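Local atomic coordinates of chromosome partition protein Smc (Pyrococcus yayanosii, PDB entry 5XEI), a protein that probably takes part in chromosome condensation and partitioning as an ATP-hydrolysing, DNA-binding homodimer whose head domains are joined by coiled coils to a hinge. Residues K468-S471 and Q475-V478; K426-L431 and A453-A458; D164-I169 and R439-P444. One frame throughout, in Å; residues are numbered along the deposited sequence.

Contact 1: residues K468-S471 and Q475-V478; sequences KESS and QFIV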
ATOM      1  N   LYS A 468     -35.174  16.267 -12.054  1.00 48.18           N
ATOM      2  CA  LYS A 468     -35.272  17.705 -11.871  1.00 54.24           C
ATOM      3  C   LYS A 468     -34.842  18.116 -10.463  1.00 58.06           C
ATOM      4  O   LYS A 468     -34.112  19.101 -10.294  1.00 56.65           O
ATOM      5  CB  LYS A 468     -36.695  18.159 -12.178  1.00 51.09           C
ATOM      6  CG  LYS A 468     -36.928  19.643 -11.984  1.00 59.58           C
ATOM      7  CD  LYS A 468     -36.608  20.442 -13.240  1.00 59.74           C
ATOM      8  CE  LYS A 468     -37.330  21.786 -13.228  1.00 67.45           C
ATOM      9  NZ  LYS A 468     -38.813  21.612 -13.059  1.00 77.23           N
ATOM     10  N   GLU A 469     -35.253  17.359  -9.436  1.00 58.86           N
ATOM     11  CA  GLU A 469     -34.845  17.706  -8.074  1.00 60.90           C
ATOM     12  C   GLU A 469     -33.334  17.585  -7.905  1.00 58.69           C
ATOM     13  O   GLU A 469     -32.677  18.529  -7.444  1.00 54.98           O
ATOM     14  CB  GLU A 469     -35.598  16.851  -7.046  1.00 64.57           C
ATOM     15  CG  GLU A 469     -36.744  17.647  -6.348  1.00 81.11           C
ATOM     16  CD  GLU A 469     -37.918  16.790  -5.821  1.00 88.25           C
ATOM     17  OE1 GLU A 469     -37.675  15.693  -5.253  1.00 81.13           O
ATOM     18  OE2 GLU A 469     -39.087  17.235  -5.971  1.00 80.17           O
ATOM     19  N   SER A 470     -32.757  16.448  -8.325  1.00 56.87           N
ATOM     20  CA  SER A 470     -31.327  16.203  -8.122  1.00 51.56           C
ATOM     21  C   SER A 470     -30.439  17.167  -8.889  1.00 53.64           C
ATOM     22  O   SER A 470     -29.279  17.356  -8.502  1.00 50.08           O
ATOM     23  CB  SER A 470     -30.978  14.781  -8.528  1.00 44.83           C
ATOM     24  OG  SER A 470     -32.000  13.908  -8.095  1.00 54.25           O
ATOM     25  N   SER A 471     -30.947  17.775  -9.971  1.00 56.96           N
ATOM     26  CA  SER A 471     -30.088  18.636 -10.777  1.00 60.31           C
ATOM     27  C   SER A 471     -29.653  19.882 -10.021  1.00 60.11           C
ATOM     28  O   SER A 471     -28.731  20.578 -10.469  1.00 62.98           O
ATOM     29  CB  SER A 471     -30.760  19.010 -12.111  1.00 50.44           C
ATOM     30  OG  SER A 471     -32.043  19.578 -11.943  1.00 57.62           O
ATOM     31  N   GLN A 475     -25.260  17.579 -12.669  1.00 50.21           N
ATOM     32  CA  GLN A 475     -25.616  17.833 -14.065  1.00 43.63           C
ATOM     33  C   GLN A 475     -26.249  16.585 -14.654  1.00 41.38           C
ATOM     34  O   GLN A 475     -25.712  15.478 -14.495  1.00 38.26           O
ATOM     35  CB  GLN A 475     -24.385  18.223 -14.884  1.00 44.91           C
ATOM     36  CG  GLN A 475     -24.662  18.605 -16.339  1.00 45.90           C
ATOM     37  CD  GLN A 475     -23.438  19.237 -16.995  1.00 49.41           C
ATOM     38  OE1 GLN A 475     -22.333  18.677 -16.942  1.00 47.77           O
ATOM     39  NE2 GLN A 475     -23.616  20.432 -17.580  1.00 47.20           N
ATOM     40  N   PHE A 476     -27.389  16.760 -15.320  1.00 42.15           N
ATOM     41  CA  PHE A 476     -28.093  15.666 -15.984  1.00 45.06           C
ATOM     42  C   PHE A 476     -28.219  15.923 -17.482  1.00 39.99           C
ATOM     43  O   PHE A 476     -28.688  16.986 -17.905  1.00 42.81           O
ATOM     44  CB  PHE A 476     -29.462  15.452 -15.360  1.00 48.37           C
ATOM     45  CG  PHE A 476     -29.403  14.786 -14.023  1.00 46.72           C
ATOM     46  CD1 PHE A 476     -29.338  13.404 -13.927  1.00 39.94           C
ATOM     47  CD2 PHE A 476     -29.394  15.551 -12.854  1.00 50.35           C
ATOM     48  CE1 PHE A 476     -29.271  12.797 -12.691  1.00 48.25           C
ATOM     49  CE2 PHE A 476     -29.326  14.959 -11.615  1.00 46.06           C
ATOM     50  CZ  PHE A 476     -29.270  13.580 -11.525  1.00 48.11           C
ATOM     51  N   ILE A 477     -27.796  14.941 -18.267  1.00 37.47           N
ATOM     52  CA  ILE A 477     -27.852  14.956 -19.723  1.00 39.89           C
ATOM     53  C   ILE A 477     -28.691  13.751 -20.119  1.00 42.21           C
ATOM     54  O   ILE A 477     -28.209  12.612 -20.025  1.00 38.84           O
ATOM     55  CB  ILE A 477     -26.449  14.867 -20.336  1.00 34.82           C
ATOM     56  CG1 ILE A 477     -25.618  16.067 -19.928  1.00 37.49           C
ATOM     57  CG2 ILE A 477     -26.498  14.794 -21.831  1.00 37.71           C
ATOM     58  CD1 ILE A 477     -24.277  16.086 -20.619  1.00 36.88           C
ATOM     59  N   VAL A 478     -29.942  13.980 -20.542  1.00 41.85           N
ATOM     60  CA  VAL A 478     -30.879  12.884 -20.820  1.00 43.65           C
ATOM     61  C   VAL A 478     -31.233  12.854 -22.304  1.00 45.04           C
ATOM     62  O   VAL A 478     -31.775  13.826 -22.840  1.00 48.07           O
ATOM     63  CB  VAL A 478     -32.156  12.979 -19.974  1.00 46.20           C
ATOM     64  CG1 VAL A 478     -33.081  11.822 -20.330  1.00 49.02           C
ATOM     65  CG2 VAL A 478     -31.834  12.958 -18.486  1.00 41.75           C
TER
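Ser470 OG is gripped twice, giving its proton to Leu466 O one helical turn back and accepting from Arg439 NH2. Its chi1 of -41° keeps OG beside the backbone N, and the methylene that carries the hydroxyl is what meets Phe476: Ser470 CB lies 3.5 Å from Phe476 CE2 and 3.7 Å from Phe476 CZ. Approach here is oblique to the ring, whereas Ser470 O and the alpha carbon of Ser471 lie at its edge, in its plane. Ser471 adds its CB, 3.8 Å from Phe476 CD2. That serine's hydroxyl is turned back to the helix, where Ser471 OG donates to Lys468 O over 2.7 Å, tilted 34° from the carbonyl plane; a weak bond to Ile467 O accompanies it. Both hydroxyls are bonded to backbone carbonyls of helix 457-470, Ser470 OG also to Arg439, and it is carbon that meets the ring. Beyond the pair, Phe476 meets the ring of Tyr446 with planes about 15° apart and touches Ile467. A serine in place of Phe476 would probably open a gap beneath the helix end and leave the methylenes of Ser470 and Ser471 without their apolar partner. Strand 445-449, helix 457-470 and parallel strand 475-480 form a beta-alpha-beta unit, and this contact closes its return turn, as befits the P-loop ATPase core of an SMC head.

Contact 2: residues K426-L431 and A453-A458; sequences KALTAL and AHLDDA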
ATOM      1  N   LYS A 426     -36.849  -3.581 -13.567  1.00 64.22           N
ATOM      2  CA  LYS A 426     -35.411  -3.558 -13.743  1.00 61.73           C
ATOM      3  C   LYS A 426     -34.884  -2.128 -13.869  1.00 53.00           C
ATOM      4  O   LYS A 426     -33.845  -1.789 -13.301  1.00 52.17           O
ATOM      5  CB  LYS A 426     -35.090  -4.417 -14.965  1.00 63.52           C
ATOM      6  CG  LYS A 426     -33.733  -4.274 -15.553  1.00 63.78           C
ATOM      7  CD  LYS A 426     -33.459  -5.440 -16.506  1.00 72.50           C
ATOM      8  CE  LYS A 426     -33.975  -5.184 -17.921  1.00 73.38           C
ATOM      9  NZ  LYS A 426     -34.152  -6.464 -18.671  1.00 69.18           N
ATOM     10  N   ALA A 427     -35.605  -1.263 -14.571  1.00 49.91           N
ATOM     11  CA  ALA A 427     -35.075   0.075 -14.811  1.00 53.47           C
ATOM     12  C   ALA A 427     -35.284   0.975 -13.602  1.00 54.69           C
ATOM     13  O   ALA A 427     -34.363   1.681 -13.177  1.00 52.18           O
ATOM     14  CB  ALA A 427     -35.712   0.695 -16.060  1.00 50.03           C
ATOM     15  N   LEU A 428     -36.499   0.968 -13.040  1.00 57.73           N
ATOM     16  CA  LEU A 428     -36.780   1.777 -11.857  1.00 53.21           C
ATOM     17  C   LEU A 428     -35.879   1.403 -10.692  1.00 52.92           C
ATOM     18  O   LEU A 428     -35.493   2.266  -9.896  1.00 49.25           O
ATOM     19  CB  LEU A 428     -38.242   1.623 -11.451  1.00 55.35           C
ATOM     20  CG  LEU A 428     -39.236   2.321 -12.372  1.00 55.77           C
ATOM     21  CD1 LEU A 428     -40.621   2.173 -11.826  1.00 47.93           C
ATOM     22  CD2 LEU A 428     -38.870   3.787 -12.539  1.00 58.83           C
ATOM     23  N   THR A 429     -35.541   0.124 -10.575  1.00 52.40           N
ATOM     24  CA  THR A 429     -34.619  -0.305  -9.542  1.00 49.08           C
ATOM     25  C   THR A 429     -33.224   0.237  -9.800  1.00 48.27           C
ATOM     26  O   THR A 429     -32.608   0.836  -8.912  1.00 48.52           O
ATOM     27  CB  THR A 429     -34.617  -1.825  -9.470  1.00 49.04           C
ATOM     28  OG1 THR A 429     -35.780  -2.240  -8.755  1.00 48.48           O
ATOM     29  CG2 THR A 429     -33.372  -2.349  -8.770  1.00 46.72           C
ATOM     30  N   ALA A 430     -32.709   0.038 -11.015  1.00 50.06           N
ATOM     31  CA  ALA A 430     -31.378   0.534 -11.333  1.00 42.02           C
ATOM     32  C   ALA A 430     -31.292   2.013 -11.030  1.00 44.16           C
ATOM     33  O   ALA A 430     -30.260   2.499 -10.557  1.00 46.60           O
ATOM     34  CB  ALA A 430     -31.036   0.264 -12.799  1.00 36.23           C
ATOM     35  N   LEU A 431     -32.395   2.734 -11.221  1.00 43.70           N
ATOM     36  CA  LEU A 431     -32.356   4.178 -11.034  1.00 47.90           C
ATOM     37  C   LEU A 431     -32.452   4.570  -9.570  1.00 49.74           C
ATOM     38  O   LEU A 431     -31.877   5.598  -9.171  1.00 45.04           O
ATOM     39  CB  LEU A 431     -33.470   4.850 -11.837  1.00 49.69           C
ATOM     40  CG  LEU A 431     -33.146   4.970 -13.331  1.00 47.88           C
ATOM     41  CD1 LEU A 431     -34.356   4.692 -14.120  1.00 48.32           C
ATOM     42  CD2 LEU A 431     -32.600   6.336 -13.692  1.00 53.10           C
ATOM     43  N   ALA A 453     -37.311   4.000 -22.270  1.00 76.85           N
ATOM     44  CA  ALA A 453     -37.832   3.128 -23.313  1.00 82.87           C
ATOM     45  C   ALA A 453     -38.826   2.093 -22.798  1.00 83.86           C
ATOM     46  O   ALA A 453     -39.628   1.584 -23.588  1.00 84.24           O
ATOM     47  CB  ALA A 453     -36.670   2.421 -24.015  1.00 81.39           C
ATOM     48  N   HIS A 454     -38.791   1.749 -21.508  1.00 80.37           N
ATOM     49  CA  HIS A 454     -39.618   0.659 -20.996  1.00 81.03           C
ATOM     50  C   HIS A 454     -40.458   1.052 -19.786  1.00 74.58           C
ATOM     51  O   HIS A 454     -40.976   0.173 -19.086  1.00 74.21           O
ATOM     52  CB  HIS A 454     -38.751  -0.552 -20.654  1.00 85.35           C
ATOM     53  CG  HIS A 454     -38.145  -1.216 -21.849  1.00 91.14           C
ATOM     54  ND1 HIS A 454     -38.325  -0.747 -23.133  1.00 96.98           N
ATOM     55  CD2 HIS A 454     -37.371  -2.322 -21.957  1.00 96.03           C
ATOM     56  CE1 HIS A 454     -37.679  -1.529 -23.979  1.00 99.06           C
ATOM     57  NE2 HIS A 454     -37.093  -2.494 -23.292  1.00100.77           N
ATOM     58  N   LEU A 455     -40.608   2.343 -19.517  1.00 72.18           N
ATOM     59  CA  LEU A 455     -41.476   2.808 -18.446  1.00 78.15           C
ATOM     60  C   LEU A 455     -42.691   3.497 -19.040  1.00 81.99           C
ATOM     61  O   LEU A 455     -42.582   4.218 -20.037  1.00 81.94           O
ATOM     62  CB  LEU A 455     -40.760   3.769 -17.493  1.00 72.64           C
ATOM     63  CG  LEU A 455     -39.340   3.389 -17.062  1.00 71.41           C
ATOM     64  CD1 LEU A 455     -38.715   4.499 -16.257  1.00 61.27           C
ATOM     65  CD2 LEU A 455     -39.308   2.077 -16.288  1.00 58.62           C
ATOM     66  N   ASP A 456     -43.844   3.255 -18.426  1.00 78.72           N
ATOM     67  CA  ASP A 456     -45.063   3.945 -18.798  1.00 75.59           C
ATOM     68  C   ASP A 456     -44.972   5.415 -18.396  1.00 75.13           C
ATOM     69  O   ASP A 456     -43.978   5.877 -17.826  1.00 74.92           O
ATOM     70  CB  ASP A 456     -46.261   3.303 -18.116  1.00 82.57           C
ATOM     71  CG  ASP A 456     -46.444   3.819 -16.702  1.00 82.86           C
ATOM     72  OD1 ASP A 456     -45.463   3.780 -15.922  1.00 76.10           O
ATOM     73  OD2 ASP A 456     -47.551   4.313 -16.393  1.00 87.31           O
ATOM     74  N   ASP A 457     -46.063   6.141 -18.640  1.00 71.60           N
ATOM     75  CA  ASP A 457     -46.066   7.586 -18.442  1.00 73.40           C
ATOM     76  C   ASP A 457     -45.959   7.954 -16.971  1.00 69.16           C
ATOM     77  O   ASP A 457     -45.152   8.813 -16.599  1.00 70.00           O
ATOM     78  CB  ASP A 457     -47.330   8.185 -19.046  1.00 77.23           C
ATOM     79  CG  ASP A 457     -47.516   7.781 -20.485  1.00 83.15           C
ATOM     80  OD1 ASP A 457     -46.984   8.480 -21.386  1.00 78.61           O
ATOM     81  OD2 ASP A 457     -48.165   6.734 -20.703  1.00 84.83           O
ATOM     82  N   ALA A 458     -46.787   7.337 -16.122  1.00 71.26           N
ATOM     83  CA  ALA A 458     -46.775   7.681 -14.702  1.00 74.87           C
ATOM     84  C   ALA A 458     -45.392   7.470 -14.100  1.00 72.44           C
ATOM     85  O   ALA A 458     -44.973   8.234 -13.224  1.00 65.71           O
ATOM     86  CB  ALA A 458     -47.831   6.871 -13.938  1.00 67.57           C
TER
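Leu455 carries the apolar part of this contact, reaching from a loop onto one face of helix 424-440. Its two methyls divide the work. CD2 lies against the helix, with Leu455 CD2 3.9 Å from Ala427 CB and equally far from Leu428 CG. The other methyl goes to the far end of the same leucine, Leu455 CD1 being 3.8 Å from Leu428 CD2, and the two leucine chains cross obliquely. The placement follows from chi1 of -44°, which sets Leu455 CG beside its backbone N and opposite the carbonyl carbon. Val460 and Val463 of helix 457-470 also touch Leu455, and Val463 touches Leu428, so the two leucines belong to a wider apolar layer between the helices.

Polar bonds are of a different kind: those found lie within each segment or lead to residues beyond the pair. Asp456 N-caps helix 457-470, its OD2 accepting weakly from Ala458 N at 3.1 Å while OD1 takes Asn459 N. His454 ND1 donates to Ala453 O over 2.7 Å; the bond is nearly straight at the hydrogen (170°), but the donor stands above the carbonyl plane.

The sequence places 426-431 in the helix that starts within the ABC signature motif, and 453-458 just past Walker B, where ABC ATPases have the D-loop. Across the junction, buried methyl and methine groups meet at van der Waals distance without a directional bond between the segments, which is consistent with a hydrophobic contact held by exclusion of water.

Contact 3: residues D164-I169 and R439-P444; sequences DEISGI and RFKPAP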
ATOM      1  N   ASP A 164     -16.984   0.676  -2.317  1.00 41.17           N
ATOM      2  CA  ASP A 164     -15.650   1.005  -1.798  1.00 43.51           C
ATOM      3  C   ASP A 164     -15.187   2.367  -2.282  1.00 44.12           C
ATOM      4  O   ASP A 164     -14.807   3.237  -1.484  1.00 45.74           O
ATOM      5  CB  ASP A 164     -14.591  -0.033  -2.199  1.00 48.77           C
ATOM      6  CG  ASP A 164     -14.918  -1.446  -1.727  1.00 57.55           C
ATOM      7  OD1 ASP A 164     -15.633  -1.593  -0.713  1.00 65.71           O
ATOM      8  OD2 ASP A 164     -14.422  -2.421  -2.346  1.00 59.03           O
ATOM      9  N   GLU A 165     -15.177   2.549  -3.602  1.00 43.32           N
ATOM     10  CA  GLU A 165     -14.893   3.853  -4.188  1.00 42.95           C
ATOM     11  C   GLU A 165     -15.685   4.973  -3.508  1.00 44.80           C
ATOM     12  O   GLU A 165     -15.106   5.945  -3.008  1.00 42.19           O
ATOM     13  CB  GLU A 165     -15.188   3.791  -5.682  1.00 46.92           C
ATOM     14  CG  GLU A 165     -14.230   2.865  -6.438  1.00 60.50           C
ATOM     15  CD  GLU A 165     -14.364   2.977  -7.948  1.00 68.14           C
ATOM     16  OE1 GLU A 165     -14.216   1.945  -8.643  1.00 71.40           O
ATOM     17  OE2 GLU A 165     -14.634   4.100  -8.425  1.00 72.22           O
ATOM     18  N   ILE A 166     -17.012   4.842  -3.452  1.00 39.88           N
ATOM     19  CA  ILE A 166     -17.833   5.941  -2.954  1.00 44.71           C
ATOM     20  C   ILE A 166     -17.482   6.257  -1.502  1.00 43.75           C
ATOM     21  O   ILE A 166     -17.380   7.424  -1.102  1.00 40.11           O
ATOM     22  CB  ILE A 166     -19.330   5.615  -3.113  1.00 46.12           C
ATOM     23  CG1 ILE A 166     -19.697   5.339  -4.577  1.00 45.24           C
ATOM     24  CG2 ILE A 166     -20.164   6.738  -2.556  1.00 44.64           C
ATOM     25  CD1 ILE A 166     -19.044   6.267  -5.565  1.00 50.90           C
ATOM     26  N   SER A 167     -17.307   5.215  -0.690  1.00 40.15           N
ATOM     27  CA  SER A 167     -17.028   5.427   0.720  1.00 44.02           C
ATOM     28  C   SER A 167     -15.665   6.057   0.935  1.00 46.51           C
ATOM     29  O   SER A 167     -15.458   6.718   1.958  1.00 48.05           O
ATOM     30  CB  SER A 167     -17.134   4.108   1.490  1.00 43.22           C
ATOM     31  OG  SER A 167     -16.300   3.114   0.936  1.00 50.49           O
ATOM     32  N   GLY A 168     -14.748   5.892  -0.013  1.00 48.69           N
ATOM     33  CA  GLY A 168     -13.456   6.537   0.084  1.00 50.16           C
ATOM     34  C   GLY A 168     -12.476   5.857   1.010  1.00 56.20           C
ATOM     35  O   GLY A 168     -11.596   6.524   1.563  1.00 60.17           O
ATOM     36  N   ILE A 169     -12.588   4.538   1.185  1.00 54.83           N
ATOM     37  CA  ILE A 169     -11.669   3.799   2.045  1.00 54.55           C
ATOM     38  C   ILE A 169     -10.240   3.740   1.516  1.00 53.24           C
ATOM     39  O   ILE A 169      -9.356   3.229   2.214  1.00 56.48           O
ATOM     40  CB  ILE A 169     -12.171   2.358   2.248  1.00 51.49           C
ATOM     41  CG1 ILE A 169     -12.363   1.678   0.886  1.00 48.62           C
ATOM     42  CG2 ILE A 169     -13.431   2.347   3.102  1.00 48.02           C
ATOM     43  CD1 ILE A 169     -12.698   0.204   0.960  1.00 44.40           C
ATOM     44  N   ARG A 439     -27.215  10.922  -4.046  1.00 43.90           N
ATOM     45  CA  ARG A 439     -27.534  11.777  -2.902  1.00 42.58           C
ATOM     46  C   ARG A 439     -26.466  11.698  -1.836  1.00 44.52           C
ATOM     47  O   ARG A 439     -26.189  12.698  -1.165  1.00 45.15           O
ATOM     48  CB  ARG A 439     -28.887  11.421  -2.311  1.00 36.74           C
ATOM     49  CG  ARG A 439     -29.890  11.373  -3.397  1.00 56.00           C
ATOM     50  CD  ARG A 439     -31.232  12.005  -3.023  1.00 69.31           C
ATOM     51  NE  ARG A 439     -31.735  12.695  -4.198  1.00 77.75           N
ATOM     52  CZ  ARG A 439     -33.013  13.012  -4.355  1.00 80.00           C
ATOM     53  NH1 ARG A 439     -33.899  12.662  -3.411  1.00 65.28           N
ATOM     54  NH2 ARG A 439     -33.422  13.656  -5.453  1.00 71.88           N
ATOM     55  N   PHE A 440     -25.812  10.553  -1.703  1.00 40.60           N
ATOM     56  CA  PHE A 440     -24.676  10.507  -0.806  1.00 39.76           C
ATOM     57  C   PHE A 440     -23.513  11.284  -1.391  1.00 41.57           C
ATOM     58  O   PHE A 440     -23.042  12.268  -0.807  1.00 43.94           O
ATOM     59  CB  PHE A 440     -24.299   9.060  -0.528  1.00 40.85           C
ATOM     60  CG  PHE A 440     -23.310   8.914   0.551  1.00 39.43           C
ATOM     61  CD1 PHE A 440     -23.710   8.955   1.877  1.00 44.30           C
ATOM     62  CD2 PHE A 440     -21.972   8.738   0.257  1.00 42.75           C
ATOM     63  CE1 PHE A 440     -22.788   8.820   2.899  1.00 45.72           C
ATOM     64  CE2 PHE A 440     -21.044   8.589   1.270  1.00 41.50           C
ATOM     65  CZ  PHE A 440     -21.450   8.633   2.593  1.00 41.14           C
ATOM     66  N   LYS A 441     -23.052  10.875  -2.569  1.00 43.89           N
ATOM     67  CA  LYS A 441     -21.859  11.464  -3.172  1.00 44.85           C
ATOM     68  C   LYS A 441     -22.148  11.755  -4.641  1.00 44.75           C
ATOM     69  O   LYS A 441     -21.912  10.912  -5.516  1.00 46.56           O
ATOM     70  CB  LYS A 441     -20.646  10.547  -3.010  1.00 39.19           C
ATOM     71  CG  LYS A 441     -19.314  11.290  -3.047  1.00 48.60           C
ATOM     72  CD  LYS A 441     -18.209  10.622  -2.179  1.00 56.03           C
ATOM     73  CE  LYS A 441     -18.241  11.090  -0.706  1.00 67.12           C
ATOM     74  NZ  LYS A 441     -17.223  10.429   0.204  1.00 66.79           N
ATOM     75  N   PRO A 442     -22.630  12.961  -4.938  1.00 38.68           N
ATOM     76  CA  PRO A 442     -22.935  13.317  -6.336  1.00 40.53           C
ATOM     77  C   PRO A 442     -21.713  13.179  -7.232  1.00 46.16           C
ATOM     78  O   PRO A 442     -20.646  13.715  -6.939  1.00 49.22           O
ATOM     79  CB  PRO A 442     -23.377  14.785  -6.239  1.00 43.46           C
ATOM     80  CG  PRO A 442     -23.457  15.122  -4.777  1.00 35.72           C
ATOM     81  CD  PRO A 442     -22.638  14.125  -4.038  1.00 34.32           C
ATOM     82  N   ALA A 443     -21.873  12.455  -8.341  1.00 48.22           N
ATOM     83  CA  ALA A 443     -20.885  12.524  -9.407  1.00 47.19           C
ATOM     84  C   ALA A 443     -21.028  13.853 -10.161  1.00 50.26           C
ATOM     85  O   ALA A 443     -22.090  14.486 -10.120  1.00 49.31           O
ATOM     86  CB  ALA A 443     -21.058  11.349 -10.363  1.00 42.89           C
ATOM     87  N   PRO A 444     -19.964  14.300 -10.858  1.00 52.76           N
ATOM     88  CA  PRO A 444     -20.040  15.606 -11.554  1.00 48.93           C
ATOM     89  C   PRO A 444     -21.168  15.703 -12.570  1.00 43.99           C
ATOM     90  O   PRO A 444     -21.771  16.773 -12.725  1.00 46.52           O
ATOM     91  CB  PRO A 444     -18.665  15.721 -12.225  1.00 41.38           C
ATOM     92  CG  PRO A 444     -17.782  14.889 -11.387  1.00 52.59           C
ATOM     93  CD  PRO A 444     -18.613  13.718 -10.955  1.00 48.36           C
TER
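Ile166 has the most surface covered here, 68 Å², and its CG2 methyl and its carbonyl oxygen do the touching. A chi1 of -58° puts CG1 beside the backbone N and so leaves CG2 opposite it; this methyl projects between two neighbours on the other segment, Ile166 CG2 being 3.9 Å from Phe440 CD2 and the same distance from Lys441 CB. It comes obliquely to the phenyl ring, and the isoleucine side chain runs antiparallel to both partners as it passes them.

Lys441, with 49 Å² covered, is the first residue to leave the helix ending at Phe440. Its chain bends at chi2 (149°) and chi3 (-87°), and the bends carry it along the end of helix 156-167, where Lys441 CD lies 3.5 Å from Ile166 O. The amine then finishes in a weak hydrogen bond, Lys441 NZ to Ile166 O at 3.3 Å. Close by, helix 156-167 terminates in a Schellman motif: Gly168 has positive phi, and Gly168 N bonds back to Asp164 O at 3.0 Å and, weakly, to Glu165 O.

Phe440 contributes a smaller share, 23 Å², and also touches Ala371 of helix 321-383; Ser167 meets Thr368 of that same helix. The ends of helices 156-167 and 424-440 thus converge beside the long coiled-coil helix near its entry into the head. Chemically the junction is mixed: a methyl packs against ring and chain carbons, while the lysine amine probably gains from the partial negative charge of a helix C-terminus, although its bond is long and weak, so its contribution is probably modest.

Overall arrangement
From the N terminus, residues 164-169 come first, just ahead of the outgoing helix 170-246. Contact 3 closes only at 439-444, after the chain has run through the coiled coil and returned along helix 321-383; it joins the two sequence-distant halves of the head. Contact 2 opens at 426-431, before contact 3 has closed, and closes at 453-458, so these two cross, sharing helix 424-440. Contact 1 follows both in series, a short turn from helix 457-470, also used by contact 2, into strand 475-480. Contacts 1 and 3 touch, for instance with Gln475 CB 3.7 Å from Pro444 O, whereas contacts 1 and 2 have centres about 16 Å apart.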